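Local coordinates for immunity protein (Neisseria meningitidis, PDB 4Q7O), which probably protects the cell that makes it by neutralising the cognate toxin of a contact-dependent growth-inhibition (CDI) system, at residues 40-44 / 114-118; 21-26 / 98-102; 7-12 / 28-32. All blocks are in the same frame, centred on the assembly; numbering follows the deposited sequence.

Contact 1 of 3, residues 40-44 / 114-118; sequences LLECF and AISDF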
loop_
_atom_site.group_PDB
_atom_site.type_symbol
_atom_site.label_atom_id
_atom_site.label_comp_id
_atom_site.label_asym_id
_atom_site.label_seq_id
_atom_site.Cartn_x
_atom_site.Cartn_y
_atom_site.Cartn_z
ATOM N N LEU B 40 1.417 2.299 18.151
ATOM C CA LEU B 40 2.363 2.483 17.052
ATOM C C LEU B 40 3.811 2.512 17.550
ATOM O O LEU B 40 4.689 1.923 16.931
ATOM C CB LEU B 40 2.040 3.752 16.272
ATOM C CG LEU B 40 2.920 4.056 15.058
ATOM C CD1 LEU B 40 2.846 2.942 14.008
ATOM C CD2 LEU B 40 2.521 5.392 14.456
ATOM N N LEU B 41 4.057 3.189 18.670
ATOM C CA LEU B 41 5.390 3.194 19.264
ATOM C C LEU B 41 5.862 1.780 19.605
ATOM O O LEU B 41 7.023 1.443 19.372
ATOM C CB LEU B 41 5.453 4.113 20.491
ATOM C CG LEU B 41 5.470 5.607 20.173
ATOM C CD1 LEU B 41 5.446 6.405 21.458
ATOM C CD2 LEU B 41 6.696 5.957 19.370
ATOM N N GLU B 42 4.960 0.943 20.120
ATOM C CA GLU B 42 5.319 -0.445 20.429
ATOM C C GLU B 42 5.622 -1.228 19.152
ATOM O O GLU B 42 6.549 -2.043 19.118
ATOM C CB GLU B 42 4.224 -1.133 21.254
ATOM C CG GLU B 42 4.016 -0.517 22.637
ATOM C CD GLU B 42 5.287 -0.474 23.463
ATOM O OE1 GLU B 42 5.955 -1.521 23.596
ATOM O OE2 GLU B 42 5.619 0.614 23.975
ATOM N N CYS B 43 4.840 -0.968 18.109
ATOM C CA CYS B 43 5.102 -1.525 16.785
ATOM C C CYS B 43 6.516 -1.169 16.300
ATOM O O CYS B 43 7.238 -2.028 15.800
ATOM C CB CYS B 43 4.052 -1.030 15.780
ATOM S SG CYS B 43 4.375 -1.474 14.075
ATOM N N PHE B 44 6.919 0.090 16.472
ATOM C CA PHE B 44 8.272 0.511 16.105
ATOM C C PHE B 44 9.341 -0.194 16.944
ATOM O O PHE B 44 10.419 -0.509 16.446
ATOM C CB PHE B 44 8.448 2.030 16.246
ATOM C CG PHE B 44 7.817 2.834 15.139
ATOM C CD1 PHE B 44 8.176 2.620 13.816
ATOM C CD2 PHE B 44 6.923 3.858 15.431
ATOM C CE1 PHE B 44 7.618 3.381 12.803
ATOM C CE2 PHE B 44 6.364 4.627 14.425
ATOM C CZ PHE B 44 6.707 4.382 13.108
ATOM N N ALA B 114 9.858 5.318 8.396
ATOM C CA ALA B 114 8.506 5.448 8.941
ATOM C C ALA B 114 8.469 6.210 10.264
ATOM O O ALA B 114 7.606 7.063 10.469
ATOM C CB ALA B 114 7.857 4.088 9.101
ATOM N N ILE B 115 9.395 5.912 11.166
ATOM C CA ILE B 115 9.384 6.593 12.457
ATOM C C ILE B 115 9.790 8.061 12.297
ATOM O O ILE B 115 9.324 8.925 13.032
ATOM C CB ILE B 115 10.219 5.851 13.521
ATOM C CG1 ILE B 115 9.760 6.247 14.934
ATOM C CG2 ILE B 115 11.720 6.083 13.324
ATOM C CD1 ILE B 115 10.462 5.455 16.031
ATOM N N SER B 116 10.636 8.332 11.308
ATOM C CA SER B 116 10.978 9.694 10.933
ATOM C C SER B 116 9.737 10.454 10.462
ATOM O O SER B 116 9.482 11.574 10.920
ATOM C CB SER B 116 12.028 9.689 9.824
ATOM O OG SER B 116 12.221 10.996 9.327
ATOM N N ASP B 117 8.985 9.861 9.533
ATOM C CA ASP B 117 7.727 10.467 9.087
ATOM C C ASP B 117 6.835 10.773 10.285
ATOM O O ASP B 117 6.252 11.858 10.384
ATOM C CB ASP B 117 6.954 9.535 8.136
ATOM C CG ASP B 117 7.567 9.441 6.741
ATOM O OD1 ASP B 117 8.292 10.363 6.316
ATOM O OD2 ASP B 117 7.292 8.437 6.049
ATOM N N PHE B 118 6.741 9.815 11.200
ATOM C CA PHE B 118 5.878 9.965 12.362
ATOM C C PHE B 118 6.322 11.107 13.281
ATOM O O PHE B 118 5.511 11.951 13.672
ATOM C CB PHE B 118 5.789 8.652 13.148
ATOM C CG PHE B 118 4.973 8.767 14.402
ATOM C CD1 PHE B 118 3.587 8.860 14.338
ATOM C CD2 PHE B 118 5.584 8.804 15.644
ATOM C CE1 PHE B 118 2.831 8.979 15.495
ATOM C CE2 PHE B 118 4.832 8.926 16.806
ATOM C CZ PHE B 118 3.455 9.011 16.731
#

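Contact 2 of 3, residues 21-26 / 98-102; sequences HFVISI and EELII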
loop_
_atom_site.group_PDB
_atom_site.type_symbol
_atom_site.label_atom_id
_atom_site.label_comp_id
_atom_site.label_asym_id
_atom_site.label_seq_id
_atom_site.Cartn_x
_atom_site.Cartn_y
_atom_site.Cartn_z
ATOM N N HIS B 21 6.940 -2.602 -2.669
ATOM C CA HIS B 21 6.642 -3.153 -1.345
ATOM C C HIS B 21 5.445 -2.461 -0.716
ATOM O O HIS B 21 5.516 -1.957 0.410
ATOM C CB HIS B 21 7.876 -3.062 -0.449
ATOM C CG HIS B 21 9.002 -3.924 -0.925
ATOM N ND1 HIS B 21 10.318 -3.695 -0.582
ATOM C CD2 HIS B 21 9.007 -5.022 -1.720
ATOM C CE1 HIS B 21 11.079 -4.613 -1.145
ATOM N NE2 HIS B 21 10.309 -5.433 -1.839
ATOM N N PHE B 22 4.349 -2.447 -1.467
ATOM C CA PHE B 22 3.120 -1.789 -1.053
ATOM C C PHE B 22 2.541 -2.352 0.248
ATOM O O PHE B 22 1.831 -1.647 0.960
ATOM C CB PHE B 22 2.081 -1.843 -2.177
ATOM C CG PHE B 22 1.812 -3.234 -2.680
ATOM C CD1 PHE B 22 0.833 -4.025 -2.088
ATOM C CD2 PHE B 22 2.541 -3.753 -3.743
ATOM C CE1 PHE B 22 0.576 -5.307 -2.549
ATOM C CE2 PHE B 22 2.299 -5.038 -4.207
ATOM C CZ PHE B 22 1.314 -5.823 -3.607
ATOM N N VAL B 23 2.858 -3.600 0.583
ATOM C CA VAL B 23 2.415 -4.155 1.866
ATOM C C VAL B 23 2.945 -3.328 3.044
ATOM O O VAL B 23 2.232 -3.111 4.038
ATOM C CB VAL B 23 2.811 -5.650 1.994
ATOM C CG1 VAL B 23 2.735 -6.121 3.443
ATOM C CG2 VAL B 23 1.914 -6.513 1.103
ATOM N N ILE B 24 4.185 -2.850 2.922
ATOM C CA ILE B 24 4.771 -1.998 3.955
ATOM C C ILE B 24 4.020 -0.672 4.097
ATOM O O ILE B 24 3.775 -0.203 5.215
ATOM C CB ILE B 24 6.260 -1.717 3.682
ATOM C CG1 ILE B 24 7.053 -3.027 3.606
ATOM C CG2 ILE B 24 6.831 -0.793 4.748
ATOM C CD1 ILE B 24 6.944 -3.894 4.846
ATOM N N SER B 25 3.667 -0.074 2.962
ATOM C CA SER B 25 2.886 1.165 2.923
ATOM C C SER B 25 1.572 0.980 3.684
ATOM O O SER B 25 1.186 1.807 4.521
ATOM C CB SER B 25 2.560 1.555 1.469
ATOM O OG SER B 25 3.586 1.188 0.551
ATOM N N ILE B 26 0.884 -0.118 3.392
ATOM C CA ILE B 26 -0.412 -0.388 4.006
ATOM C C ILE B 26 -0.256 -0.679 5.491
ATOM O O ILE B 26 -1.048 -0.215 6.310
ATOM C CB ILE B 26 -1.104 -1.582 3.316
ATOM C CG1 ILE B 26 -1.390 -1.254 1.850
ATOM C CG2 ILE B 26 -2.399 -1.970 4.032
ATOM C CD1 ILE B 26 -1.861 -2.462 1.063
ATOM N N GLU B 98 -2.485 -10.170 2.522
ATOM C CA GLU B 98 -1.521 -9.684 1.542
ATOM C C GLU B 98 -0.151 -9.758 2.203
ATOM O O GLU B 98 0.081 -9.126 3.233
ATOM C CB GLU B 98 -1.850 -8.248 1.158
ATOM C CG GLU B 98 -3.292 -8.049 0.737
ATOM C CD GLU B 98 -3.579 -6.602 0.394
ATOM O OE1 GLU B 98 -2.813 -6.030 -0.415
ATOM O OE2 GLU B 98 -4.549 -6.034 0.944
ATOM N N GLU B 99 0.755 -10.538 1.626
ATOM C CA GLU B 99 1.983 -10.909 2.330
ATOM C C GLU B 99 3.241 -10.444 1.617
ATOM O O GLU B 99 3.280 -10.347 0.395
ATOM C CB GLU B 99 2.048 -12.426 2.490
ATOM C CG GLU B 99 0.870 -13.024 3.230
ATOM C CD GLU B 99 0.799 -14.530 3.079
ATOM O OE1 GLU B 99 0.536 -15.002 1.955
ATOM O OE2 GLU B 99 1.023 -15.241 4.080
ATOM N N LEU B 100 4.290 -10.197 2.392
ATOM C CA LEU B 100 5.578 -9.802 1.842
ATOM C C LEU B 100 6.692 -10.246 2.762
ATOM O O LEU B 100 6.596 -10.100 3.975
ATOM C CB LEU B 100 5.632 -8.280 1.684
ATOM C CG LEU B 100 6.959 -7.653 1.245
ATOM C CD1 LEU B 100 7.312 -8.053 -0.170
ATOM C CD2 LEU B 100 6.907 -6.134 1.358
ATOM N N ILE B 101 7.761 -10.770 2.175
ATOM C CA ILE B 101 8.977 -11.064 2.920
ATOM C C ILE B 101 10.111 -10.198 2.386
ATOM O O ILE B 101 10.279 -10.069 1.174
ATOM C CB ILE B 101 9.341 -12.550 2.815
ATOM C CG1 ILE B 101 8.286 -13.397 3.542
ATOM C CG2 ILE B 101 10.732 -12.802 3.364
ATOM C CD1 ILE B 101 8.316 -14.879 3.173
ATOM N N ILE B 102 10.871 -9.584 3.291
ATOM C CA ILE B 102 12.035 -8.787 2.915
ATOM C C ILE B 102 13.200 -9.066 3.871
ATOM O O ILE B 102 12.991 -9.593 4.961
ATOM C CB ILE B 102 11.715 -7.270 2.904
ATOM C CG1 ILE B 102 11.088 -6.826 4.231
ATOM C CG2 ILE B 102 10.817 -6.922 1.730
ATOM C CD1 ILE B 102 10.884 -5.309 4.333
#

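Contact 3 of 3, residues 7-12 / 28-32; sequences NIFLNL and FETIY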
loop_
_atom_site.group_PDB
_atom_site.type_symbol
_atom_site.label_atom_id
_atom_site.label_comp_id
_atom_site.label_asym_id
_atom_site.label_seq_id
_atom_site.Cartn_x
_atom_site.Cartn_y
_atom_site.Cartn_z
ATOM N N ASN B 7 -1.935 11.716 4.198
ATOM C CA ASN B 7 -1.022 10.677 4.664
ATOM C C ASN B 7 0.276 11.294 5.203
ATOM O O ASN B 7 0.939 12.053 4.495
ATOM C CB ASN B 7 -0.724 9.705 3.507
ATOM C CG ASN B 7 -0.217 8.346 3.979
ATOM O OD1 ASN B 7 0.724 8.257 4.762
ATOM N ND2 ASN B 7 -0.831 7.275 3.473
ATOM N N ILE B 8 0.639 10.977 6.449
ATOM C CA ILE B 8 1.886 11.487 7.029
ATOM C C ILE B 8 3.139 10.713 6.606
ATOM O O ILE B 8 4.259 11.170 6.837
ATOM C CB ILE B 8 1.864 11.529 8.584
ATOM C CG1 ILE B 8 1.829 10.114 9.168
ATOM C CG2 ILE B 8 0.707 12.373 9.087
ATOM C CD1 ILE B 8 2.247 10.043 10.623
ATOM N N PHE B 9 2.962 9.545 6.001
ATOM C CA PHE B 9 4.107 8.698 5.671
ATOM C C PHE B 9 4.677 9.032 4.302
ATOM O O PHE B 9 4.761 8.187 3.412
ATOM C CB PHE B 9 3.737 7.219 5.796
ATOM C CG PHE B 9 3.486 6.796 7.212
ATOM C CD1 PHE B 9 4.545 6.669 8.104
ATOM C CD2 PHE B 9 2.196 6.576 7.673
ATOM C CE1 PHE B 9 4.326 6.302 9.433
ATOM C CE2 PHE B 9 1.973 6.201 8.995
ATOM C CZ PHE B 9 3.040 6.064 9.873
ATOM N N LEU B 10 5.097 10.279 4.151
ATOM C CA LEU B 10 5.504 10.778 2.847
ATOM C C LEU B 10 6.728 10.043 2.316
ATOM O O LEU B 10 6.726 9.536 1.192
ATOM C CB LEU B 10 5.768 12.284 2.908
ATOM C CG LEU B 10 4.562 13.128 3.334
ATOM C CD1 LEU B 10 4.920 14.605 3.373
ATOM C CD2 LEU B 10 3.381 12.893 2.404
ATOM N N ASN B 11 7.775 9.976 3.126
ATOM C CA ASN B 11 8.999 9.316 2.690
ATOM C C ASN B 11 8.908 7.796 2.677
ATOM O O ASN B 11 9.482 7.136 1.803
ATOM C CB ASN B 11 10.190 9.812 3.496
ATOM C CG ASN B 11 10.446 11.282 3.262
ATOM O OD1 ASN B 11 10.407 11.749 2.119
ATOM N ND2 ASN B 11 10.674 12.029 4.335
ATOM N N LEU B 12 8.162 7.241 3.625
ATOM C CA LEU B 12 7.947 5.796 3.663
ATOM C C LEU B 12 7.223 5.329 2.418
ATOM O O LEU B 12 7.628 4.354 1.797
ATOM C CB LEU B 12 7.162 5.401 4.920
ATOM C CG LEU B 12 6.849 3.931 5.242
ATOM C CD1 LEU B 12 5.619 3.417 4.499
ATOM C CD2 LEU B 12 8.065 3.023 5.004
ATOM N N PHE B 28 1.959 0.417 7.750
ATOM C CA PHE B 28 2.111 1.596 8.588
ATOM C C PHE B 28 0.886 2.502 8.599
ATOM O O PHE B 28 0.484 2.973 9.659
ATOM C CB PHE B 28 3.392 2.360 8.247
ATOM C CG PHE B 28 4.611 1.733 8.828
ATOM C CD1 PHE B 28 4.819 1.759 10.199
ATOM C CD2 PHE B 28 5.540 1.096 8.022
ATOM C CE1 PHE B 28 5.937 1.170 10.760
ATOM C CE2 PHE B 28 6.658 0.508 8.579
ATOM C CZ PHE B 28 6.854 0.543 9.948
ATOM N N GLU B 29 0.268 2.719 7.442
ATOM C CA GLU B 29 -0.878 3.619 7.406
ATOM C C GLU B 29 -2.057 3.078 8.191
ATOM O O GLU B 29 -2.738 3.819 8.900
ATOM C CB GLU B 29 -1.309 3.929 5.973
ATOM C CG GLU B 29 -2.545 4.831 5.876
ATOM C CD GLU B 29 -2.393 6.179 6.573
ATOM O OE1 GLU B 29 -1.252 6.642 6.786
ATOM O OE2 GLU B 29 -3.435 6.786 6.902
ATOM N N THR B 30 -2.299 1.779 8.083
ATOM C CA THR B 30 -3.470 1.224 8.746
ATOM C C THR B 30 -3.286 1.161 10.269
ATOM O O THR B 30 -4.227 1.408 11.016
ATOM C CB THR B 30 -3.914 -0.121 8.138
ATOM O OG1 THR B 30 -2.848 -1.063 8.234
ATOM C CG2 THR B 30 -4.299 0.055 6.675
ATOM N N ILE B 31 -2.080 0.851 10.735
ATOM C CA ILE B 31 -1.819 0.894 12.175
ATOM C C ILE B 31 -1.921 2.319 12.718
ATOM O O ILE B 31 -2.552 2.562 13.748
ATOM C CB ILE B 31 -0.449 0.295 12.510
ATOM C CG1 ILE B 31 -0.458 -1.198 12.184
ATOM C CG2 ILE B 31 -0.083 0.540 13.968
ATOM C CD1 ILE B 31 0.900 -1.823 12.208
ATOM N N TYR B 32 -1.310 3.264 12.019
ATOM C CA TYR B 32 -1.363 4.658 12.439
ATOM C C TYR B 32 -2.789 5.194 12.550
ATOM O O TYR B 32 -3.139 5.872 13.514
ATOM C CB TYR B 32 -0.558 5.518 11.465
ATOM C CG TYR B 32 -0.731 7.002 11.661
ATOM C CD1 TYR B 32 -0.103 7.662 12.707
ATOM C CD2 TYR B 32 -1.512 7.749 10.793
ATOM C CE1 TYR B 32 -0.252 9.033 12.886
ATOM C CE2 TYR B 32 -1.667 9.112 10.959
ATOM C CZ TYR B 32 -1.040 9.751 12.005
ATOM O OH TYR B 32 -1.196 11.108 12.161
HETATM O O HOH W 1 -1.202 9.122 7.488
#

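Contact 1 of 3, residues 40-44 / 114-118
Leu-40 opens the contact by reaching from helix 37-46 toward helix 104-121. Its CD2 lies 3.6 Å from CD1 of Phe-118 and 4.0 Å from the centroid of that ring, over the face, a CH-pi contact in which a branched aliphatic tip covers a flat aromatic surface. Leu-41 starts out sideways, yet its CD2 comes within 4.3 Å of CE2 of Phe-118, so two consecutive leucines meet the same ring. One turn after Leu-40, Phe-44 makes the largest contribution of the segment. Its CE1 touches CB of Ala-114 at 3.8 Å near the ring plane, where the small alanine leaves room for an aromatic edge, while CG1 of Ile-115 sits 3.7 Å from the ring centroid, almost on the ring normal. The two helix segments run nearly antiparallel, at 152°. This is helix-to-helix packing in the helical layer of an alpha+beta fold, and the 11.5 Å between the axes leaves room for the two phenylalanine rings, which lie between them. No hydrogen bond crosses the gap, as suits a buried interface of apolar side chains. Phe-44 also brings CE2 to 4.3 Å from CB of Phe-118, one turn beyond Ala-114. Neighbouring helices complete the packing: helix 22-34 meets Leu-40 and Ala-114, and helix 126-139 meets Ile-115 and Phe-118.

Contact 2 of 3, residues 21-26 / 98-102
Here the first turn of helix 22-34 lies across strand 98-103, an outermost strand of the chain's antiparallel sheet, in the helix-on-sheet packing of an alpha+beta fold. The short axes cross at 113° and approach to 8.4 Å. Apolar contacts dominate. Leu-100, pointing at the helix from the middle of the strand, brings CB to 3.9 Å from CB of Val-23 and CD2 to 3.8 Å from CG1 of Ile-24; beta-branched Val-23 is compact enough to sit close to the strand backbone, its CG2 3.8 Å from O of Glu-98. Ile-24 also reaches Ile-102, CD1 to CD1 at 4.2 Å. Phe-89 on strand 86-91 widens the same apolar floor beneath Val-23 and Ile-24. Glu-98, the glutamate that faces the helix, lays its CB 4.1 Å from CG2 of Val-23, while its OE1 lies 4.0 Å from CD1 of Ile-26 and 4.1 Å from CE1 of Phe-22, at the ring edge. The second subunit borders this end, its Ile-26 packing on Ile-26 and its Phe-34 on Phe-22. A CH-pi contact involves His-21, whose ND1 is hydrogen-bonded to Tyr-110 OH: CG2 of Ile-102 stands over the imidazole face, 3.9 Å from its centroid.

Contact 3 of 3, residues 7-12 / 28-32
An aromatic-rich contact packs the N-terminal end of the modelled chain, leading into helix 10-18, against the middle of helix 22-34. Phe-9 is its centre. CB of Phe-28 lies over the Phe-9 ring face, 4.1 Å from the centroid, and the edge of Phe-9 points at the face of Tyr-32 in an offset edge-to-face pair with centroids 5.6 Å apart and planes at 87°. Ile-8 shares the Tyr-32 face that Phe-9 approaches: its CD1 is 3.7 Å from the ring centroid, a good place for a slender aliphatic tip. Tyrosine suits the partly exposed border because its OH is hydrogen-bonded to NE2 of His-122 while the ring stays in the cluster. Farther in, CG of Leu-12 comes within 4.2 Å of CD2 of Phe-28. Polar groups gather beside the cluster. Water 1 accepts from N of Ile-8 at 2.8 Å and donates to OE1 of Glu-29 at 2.6 Å, linking the segments where no direct hydrogen bond does. Glu-98 of the second subunit packs on Asn-7 and Glu-29 there. OD1 of Asn-7 accepts from N of Phe-9 at 2.9 Å, and Phe-9 is the centre of an inverse gamma turn. An Asx turn thus leads into helix 10-18, and Phe-9, at its N-cap position, forms an aromatic cluster with Phe-28 and Tyr-32.

In the fold
Contacts 1 and 3 are neighbours, with centres 9 Å apart, and Asp-117 joins them: its carboxylate probably accepts hydrogen bonds from N of Asn-11 and N of Leu-12 at the start of helix 10-18. Contact 2 lies across the chain's centre from contact 1, 16 Å between centres, and 13 Å from contact 3, which it meets through Leu-12 packing on Ile-24 and Ser-25. Helix 22-34 serves both contacts 2 and 3. Along the chain, contact 3 closes before contact 1 opens, whereas contact 2 crosses both. Sheet, helical layer and N-terminus are thereby tied into one compact domain, and contacts 2 and 3 also border the second subunit.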